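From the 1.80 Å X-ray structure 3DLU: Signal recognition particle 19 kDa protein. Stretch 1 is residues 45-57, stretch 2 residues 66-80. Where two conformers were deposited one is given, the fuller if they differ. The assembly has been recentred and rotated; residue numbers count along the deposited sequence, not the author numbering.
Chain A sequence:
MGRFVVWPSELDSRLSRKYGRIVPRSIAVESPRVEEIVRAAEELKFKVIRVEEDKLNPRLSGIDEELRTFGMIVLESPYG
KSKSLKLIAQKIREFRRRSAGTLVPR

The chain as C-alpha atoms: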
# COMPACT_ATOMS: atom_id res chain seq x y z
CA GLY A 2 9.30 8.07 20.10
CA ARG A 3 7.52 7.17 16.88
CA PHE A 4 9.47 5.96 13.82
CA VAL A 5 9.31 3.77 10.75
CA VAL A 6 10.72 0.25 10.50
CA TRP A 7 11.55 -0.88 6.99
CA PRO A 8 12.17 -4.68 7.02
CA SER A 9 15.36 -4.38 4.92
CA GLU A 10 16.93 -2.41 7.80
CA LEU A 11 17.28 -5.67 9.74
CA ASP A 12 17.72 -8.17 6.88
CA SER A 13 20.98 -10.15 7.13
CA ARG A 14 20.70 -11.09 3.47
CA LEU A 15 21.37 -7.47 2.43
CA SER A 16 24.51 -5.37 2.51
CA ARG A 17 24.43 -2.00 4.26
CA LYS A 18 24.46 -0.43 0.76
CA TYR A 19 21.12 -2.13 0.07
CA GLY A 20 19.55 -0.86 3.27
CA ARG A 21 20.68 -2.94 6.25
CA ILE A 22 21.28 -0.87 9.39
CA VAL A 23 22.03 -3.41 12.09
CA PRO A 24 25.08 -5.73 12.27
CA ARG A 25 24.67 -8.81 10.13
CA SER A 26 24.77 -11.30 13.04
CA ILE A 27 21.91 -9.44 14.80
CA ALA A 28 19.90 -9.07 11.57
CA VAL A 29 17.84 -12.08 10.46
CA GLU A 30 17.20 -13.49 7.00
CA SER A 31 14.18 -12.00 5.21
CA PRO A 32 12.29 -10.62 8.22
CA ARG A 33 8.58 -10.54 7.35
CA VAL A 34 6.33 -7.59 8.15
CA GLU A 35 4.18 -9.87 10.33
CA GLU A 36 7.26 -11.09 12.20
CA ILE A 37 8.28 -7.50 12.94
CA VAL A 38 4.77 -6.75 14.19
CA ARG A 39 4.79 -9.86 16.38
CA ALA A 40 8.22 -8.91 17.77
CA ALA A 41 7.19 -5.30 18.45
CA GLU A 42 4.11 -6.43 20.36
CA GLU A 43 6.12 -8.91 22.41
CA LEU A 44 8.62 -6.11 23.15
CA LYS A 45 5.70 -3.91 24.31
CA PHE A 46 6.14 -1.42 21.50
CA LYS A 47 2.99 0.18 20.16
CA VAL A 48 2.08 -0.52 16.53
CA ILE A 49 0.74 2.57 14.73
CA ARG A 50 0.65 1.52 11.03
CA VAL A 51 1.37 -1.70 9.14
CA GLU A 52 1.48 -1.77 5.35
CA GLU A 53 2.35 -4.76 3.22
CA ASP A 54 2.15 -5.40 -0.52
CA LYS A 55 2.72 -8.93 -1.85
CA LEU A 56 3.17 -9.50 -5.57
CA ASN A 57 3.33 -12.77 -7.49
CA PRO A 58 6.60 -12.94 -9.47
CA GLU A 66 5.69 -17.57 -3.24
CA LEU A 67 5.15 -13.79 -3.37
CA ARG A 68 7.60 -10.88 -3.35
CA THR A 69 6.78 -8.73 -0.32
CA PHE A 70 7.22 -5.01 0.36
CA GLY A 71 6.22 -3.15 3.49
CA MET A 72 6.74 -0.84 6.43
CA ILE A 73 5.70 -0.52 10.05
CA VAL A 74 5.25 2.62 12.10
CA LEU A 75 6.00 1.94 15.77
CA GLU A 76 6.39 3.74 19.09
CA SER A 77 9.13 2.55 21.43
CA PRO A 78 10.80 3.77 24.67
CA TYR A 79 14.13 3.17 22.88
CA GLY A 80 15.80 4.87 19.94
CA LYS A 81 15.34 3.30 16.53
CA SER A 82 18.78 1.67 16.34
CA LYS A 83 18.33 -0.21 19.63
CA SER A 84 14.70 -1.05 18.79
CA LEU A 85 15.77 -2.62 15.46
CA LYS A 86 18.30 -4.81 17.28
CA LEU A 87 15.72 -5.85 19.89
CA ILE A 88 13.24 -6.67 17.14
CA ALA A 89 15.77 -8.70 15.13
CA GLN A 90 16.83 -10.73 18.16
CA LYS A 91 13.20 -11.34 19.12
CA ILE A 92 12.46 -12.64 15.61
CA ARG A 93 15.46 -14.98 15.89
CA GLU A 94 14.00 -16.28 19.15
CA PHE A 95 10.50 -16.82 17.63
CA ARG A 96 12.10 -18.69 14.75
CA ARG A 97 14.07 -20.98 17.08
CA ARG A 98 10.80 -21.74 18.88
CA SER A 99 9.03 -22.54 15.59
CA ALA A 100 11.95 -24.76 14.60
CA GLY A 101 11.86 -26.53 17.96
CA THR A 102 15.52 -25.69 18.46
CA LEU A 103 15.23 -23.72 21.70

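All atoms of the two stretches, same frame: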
# COMPACT_ATOMS: atom_id res chain seq x y z
N LYS A 45 6.56 -4.96 23.73
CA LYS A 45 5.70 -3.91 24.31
C LYS A 45 5.80 -2.58 23.58
O LYS A 45 5.61 -1.52 24.17
CB LYS A 45 5.99 -3.69 25.79
CG LYS A 45 6.19 -4.96 26.59
CD LYS A 45 4.95 -5.48 27.23
CE LYS A 45 5.34 -6.21 28.51
NZ LYS A 45 4.23 -7.00 29.07
N PHE A 46 6.14 -2.63 22.30
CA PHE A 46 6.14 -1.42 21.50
C PHE A 46 4.70 -1.23 21.04
O PHE A 46 3.91 -2.17 21.07
CB PHE A 46 7.06 -1.55 20.28
CG PHE A 46 8.52 -1.76 20.61
CD1 PHE A 46 9.00 -1.52 21.89
CD2 PHE A 46 9.41 -2.14 19.62
CE1 PHE A 46 10.35 -1.70 22.19
CE2 PHE A 46 10.77 -2.31 19.91
CZ PHE A 46 11.23 -2.10 21.19
N LYS A 47 4.34 -0.02 20.66
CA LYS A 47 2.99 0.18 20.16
C LYS A 47 3.03 0.25 18.64
O LYS A 47 3.84 0.98 18.08
CB LYS A 47 2.39 1.46 20.75
CG LYS A 47 0.97 1.72 20.26
CD LYS A 47 0.38 2.94 20.94
CE LYS A 47 -1.12 3.03 20.67
NZ LYS A 47 -1.70 4.31 21.17
N VAL A 48 2.17 -0.52 17.99
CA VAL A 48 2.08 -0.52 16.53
C VAL A 48 1.05 0.50 16.04
O VAL A 48 -0.14 0.43 16.39
CB VAL A 48 1.75 -1.92 15.99
CG1 VAL A 48 1.71 -1.91 14.48
CG2 VAL A 48 2.79 -2.92 16.49
N ILE A 49 1.52 1.43 15.22
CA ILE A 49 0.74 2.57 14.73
C ILE A 49 0.20 2.33 13.31
O ILE A 49 -0.98 2.59 13.03
CB ILE A 49 1.61 3.86 14.75
CG1 ILE A 49 2.12 4.14 16.17
CG2 ILE A 49 0.85 5.05 14.17
CD1 ILE A 49 1.02 4.20 17.23
N ARG A 50 1.05 1.85 12.41
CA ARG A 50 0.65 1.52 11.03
C ARG A 50 1.39 0.29 10.54
O ARG A 50 2.58 0.14 10.81
CB ARG A 50 0.95 2.67 10.06
CG ARG A 50 0.72 2.26 8.58
CD ARG A 50 0.95 3.41 7.59
NE ARG A 50 0.39 3.14 6.26
CZ ARG A 50 1.08 3.17 5.12
NH1 ARG A 50 2.38 3.46 5.13
NH2 ARG A 50 0.47 2.92 3.97
N VAL A 51 0.71 -0.58 9.81
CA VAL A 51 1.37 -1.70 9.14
C VAL A 51 0.93 -1.73 7.70
O VAL A 51 -0.25 -1.80 7.42
CB VAL A 51 0.97 -3.05 9.77
CG1 VAL A 51 1.75 -4.21 9.13
CG2 VAL A 51 1.18 -3.02 11.27
N GLU A 52 1.87 -1.65 6.76
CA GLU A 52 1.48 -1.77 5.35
C GLU A 52 2.30 -2.88 4.74
O GLU A 52 3.49 -3.00 5.01
CB GLU A 52 1.74 -0.48 4.57
CG GLU A 52 1.04 -0.43 3.21
CD GLU A 52 1.77 -1.19 2.10
OE1 GLU A 52 3.01 -1.31 2.18
OE2 GLU A 52 1.11 -1.65 1.15
N GLU A 53 1.65 -3.70 3.93
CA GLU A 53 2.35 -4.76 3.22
C GLU A 53 1.74 -4.99 1.83
O GLU A 53 0.53 -5.00 1.67
CB GLU A 53 2.33 -6.05 4.04
CG GLU A 53 3.30 -7.09 3.55
CD GLU A 53 3.25 -8.37 4.35
OE1 GLU A 53 2.28 -8.54 5.13
OE2 GLU A 53 4.16 -9.20 4.20
N ASP A 54 2.60 -5.16 0.84
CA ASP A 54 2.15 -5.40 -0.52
C ASP A 54 2.87 -6.67 -0.96
O ASP A 54 4.08 -6.76 -0.83
CB ASP A 54 2.53 -4.24 -1.43
CG ASP A 54 1.85 -4.29 -2.79
OD1 ASP A 54 1.00 -5.18 -2.99
OD2 ASP A 54 2.14 -3.43 -3.65
N LYS A 55 2.12 -7.65 -1.44
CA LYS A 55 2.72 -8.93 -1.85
C LYS A 55 2.38 -9.15 -3.31
O LYS A 55 1.20 -9.14 -3.69
CB LYS A 55 2.15 -10.07 -1.01
CG LYS A 55 2.18 -9.81 0.49
CD LYS A 55 1.74 -11.05 1.27
CE LYS A 55 1.58 -10.74 2.75
NZ LYS A 55 1.13 -11.92 3.56
N LEU A 56 3.39 -9.36 -4.15
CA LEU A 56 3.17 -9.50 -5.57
C LEU A 56 3.69 -10.83 -6.08
O LEU A 56 4.78 -11.25 -5.71
CB LEU A 56 3.85 -8.35 -6.32
CG LEU A 56 3.27 -6.99 -5.95
CD1 LEU A 56 4.29 -5.88 -6.20
CD2 LEU A 56 2.01 -6.75 -6.74
N ASN A 57 2.91 -11.49 -6.92
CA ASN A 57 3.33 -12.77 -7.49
C ASN A 57 4.33 -12.54 -8.61
O ASN A 57 4.02 -11.86 -9.59
CB ASN A 57 2.11 -13.54 -8.01
CG ASN A 57 2.42 -15.00 -8.28
OD1 ASN A 57 3.50 -15.34 -8.76
ND2 ASN A 57 1.46 -15.88 -7.97
N GLU A 66 6.80 -17.63 -2.29
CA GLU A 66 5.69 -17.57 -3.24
C GLU A 66 5.54 -16.16 -3.82
O GLU A 66 5.57 -15.98 -5.04
CB GLU A 66 4.39 -18.01 -2.57
N LEU A 67 5.37 -15.17 -2.95
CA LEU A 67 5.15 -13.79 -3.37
C LEU A 67 6.26 -12.87 -2.89
O LEU A 67 6.74 -12.99 -1.77
CB LEU A 67 3.81 -13.29 -2.81
CG LEU A 67 2.56 -14.10 -3.12
CD1 LEU A 67 1.39 -13.62 -2.28
CD2 LEU A 67 2.24 -14.02 -4.60
N ARG A 68 6.66 -11.93 -3.74
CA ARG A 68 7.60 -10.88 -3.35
C ARG A 68 6.87 -9.87 -2.48
O ARG A 68 5.84 -9.35 -2.88
CB ARG A 68 8.18 -10.18 -4.57
CG ARG A 68 9.27 -10.97 -5.28
CD ARG A 68 10.36 -10.05 -5.79
NE ARG A 68 10.95 -9.26 -4.72
CZ ARG A 68 11.93 -8.37 -4.88
NH1 ARG A 68 12.42 -8.16 -6.09
NH2 ARG A 68 12.41 -7.70 -3.85
N THR A 69 7.44 -9.58 -1.31
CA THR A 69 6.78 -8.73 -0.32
C THR A 69 7.48 -7.39 -0.10
O THR A 69 8.71 -7.30 -0.15
CB THR A 69 6.70 -9.44 1.04
OG1 THR A 69 5.91 -10.64 0.91
CG2 THR A 69 6.04 -8.53 2.05
N PHE A 70 6.69 -6.36 0.16
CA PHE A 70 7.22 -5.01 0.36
C PHE A 70 6.39 -4.41 1.47
O PHE A 70 5.20 -4.65 1.53
CB PHE A 70 7.02 -4.21 -0.92
CG PHE A 70 7.58 -4.88 -2.13
CD1 PHE A 70 6.87 -5.87 -2.79
CD2 PHE A 70 8.83 -4.53 -2.61
CE1 PHE A 70 7.38 -6.49 -3.90
CE2 PHE A 70 9.36 -5.15 -3.73
CZ PHE A 70 8.63 -6.13 -4.37
N GLY A 71 7.00 -3.65 2.37
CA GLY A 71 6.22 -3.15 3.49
C GLY A 71 6.93 -2.19 4.41
O GLY A 71 8.10 -1.84 4.20
N MET A 72 6.20 -1.74 5.42
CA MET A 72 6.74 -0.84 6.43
C MET A 72 5.85 -0.85 7.65
O MET A 72 4.66 -1.19 7.56
CB MET A 72 6.88 0.60 5.91
CG MET A 72 5.55 1.32 5.66
SD MET A 72 4.86 2.25 7.06
CE MET A 72 5.44 3.94 6.71
N ILE A 73 6.43 -0.52 8.79
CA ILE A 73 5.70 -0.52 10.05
C ILE A 73 6.03 0.79 10.73
O ILE A 73 7.19 1.19 10.78
CB ILE A 73 6.13 -1.67 11.00
CG1 ILE A 73 6.02 -3.05 10.32
CG2 ILE A 73 5.29 -1.65 12.26
CD1 ILE A 73 7.25 -3.46 9.52
N VAL A 74 5.01 1.48 11.24
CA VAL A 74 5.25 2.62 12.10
C VAL A 74 5.02 2.13 13.52
O VAL A 74 3.99 1.52 13.81
CB VAL A 74 4.27 3.77 11.78
CG1 VAL A 74 4.49 4.92 12.74
CG2 VAL A 74 4.46 4.24 10.32
N LEU A 75 6.00 2.40 14.39
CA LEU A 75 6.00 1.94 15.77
C LEU A 75 6.30 3.07 16.76
O LEU A 75 6.86 4.10 16.38
CB LEU A 75 7.08 0.86 15.94
CG LEU A 75 6.94 -0.47 15.20
CD1 LEU A 75 8.18 -1.33 15.42
CD2 LEU A 75 5.68 -1.20 15.64
N GLU A 76 5.91 2.89 18.02
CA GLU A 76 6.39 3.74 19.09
C GLU A 76 7.14 2.87 20.08
O GLU A 76 6.67 1.80 20.44
CB GLU A 76 5.21 4.43 19.79
CG GLU A 76 4.68 5.60 19.01
CD GLU A 76 3.46 6.24 19.65
OE1 GLU A 76 2.81 5.59 20.50
OE2 GLU A 76 3.15 7.39 19.30
N SER A 77 8.30 3.34 20.53
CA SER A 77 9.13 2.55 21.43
C SER A 77 9.81 3.48 22.43
O SER A 77 10.11 4.62 22.09
CB SER A 77 10.19 1.81 20.60
OG SER A 77 11.28 1.36 21.39
N PRO A 78 10.05 3.00 23.66
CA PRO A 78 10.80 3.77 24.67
C PRO A 78 12.27 3.93 24.27
O PRO A 78 12.97 4.76 24.84
CB PRO A 78 10.73 2.89 25.93
CG PRO A 78 10.00 1.65 25.56
CD PRO A 78 9.78 1.61 24.09
N TYR A 79 12.73 3.14 23.31
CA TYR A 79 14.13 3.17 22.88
C TYR A 79 14.29 3.87 21.55
O TYR A 79 13.32 4.02 20.81
CB TYR A 79 14.69 1.75 22.76
CG TYR A 79 14.40 0.90 23.97
CD1 TYR A 79 15.05 1.12 25.18
CD2 TYR A 79 13.46 -0.12 23.92
CE1 TYR A 79 14.78 0.35 26.29
CE2 TYR A 79 13.18 -0.89 25.03
CZ TYR A 79 13.84 -0.65 26.21
OH TYR A 79 13.57 -1.42 27.32
N GLY A 80 15.51 4.29 21.24
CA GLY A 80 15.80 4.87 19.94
C GLY A 80 15.67 3.81 18.86
O GLY A 80 15.67 2.62 19.16
O HOH W 1 5.60 -12.16 3.98

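Residues 45-57 and 66-80 form an antiparallel pair of β-strands, held together by a ladder of backbone hydrogen bonds that a single β-bulge interrupts without breaking. The strands, 47-56 and 68-76, run at 170° to one another, and the pairing illustrates how a sheet absorbs an extra residue. At one end Lys 47 and Glu 76 bond reciprocally, Lys 47 N to Glu 76 O at 3.0 Å and Glu 76 N to Lys 47 O at 2.8 Å. The register then shifts by one: Val 74 O accepts from both Ile 49 N (2.8 Å) and Arg 50 N (3.3 Å), so that one carbonyl serves two successive amides. Ile 49, with a psi of -47°, departs from extended geometry, and its CB lies 3.7 Å from Val 74 CG1. Beyond the bulge, reciprocal pairs resume at Arg 50-Val 74, Glu 52-Met 72, Asp 54-Phe 70 and Leu 56-Arg 68.

Alternation sorts the side chains. On one face Val 48 CG2 meets Leu 75 CD2 at 3.5 Å, and Val 51 CG2 lies 4.4 Å from Ile 73 CG2. Gly 71, paired with Glu 53, suits a tight spot: an ideal CB would stand 2.7 Å from Glu 52 O, a clash. Farther along, a water receives no more than loose anchorage, donating to Glu 53 OE2 at 3.3 Å and making a weak bond with Thr 69 OG1 at 3.4 Å. The other face carries Arg 50, whose NH1 approaches Met 72 SD at 3.4 Å, and a hydrophobic contact between Leu 56 CD1 and Phe 70 CE1 at 3.9 Å.

Beyond the ladder, Phe 46 packs its ring against the second stretch: Ser 77 CB sits 3.8 Å from the centroid of the Phe 46 ring, over its face, in a CH-pi contact.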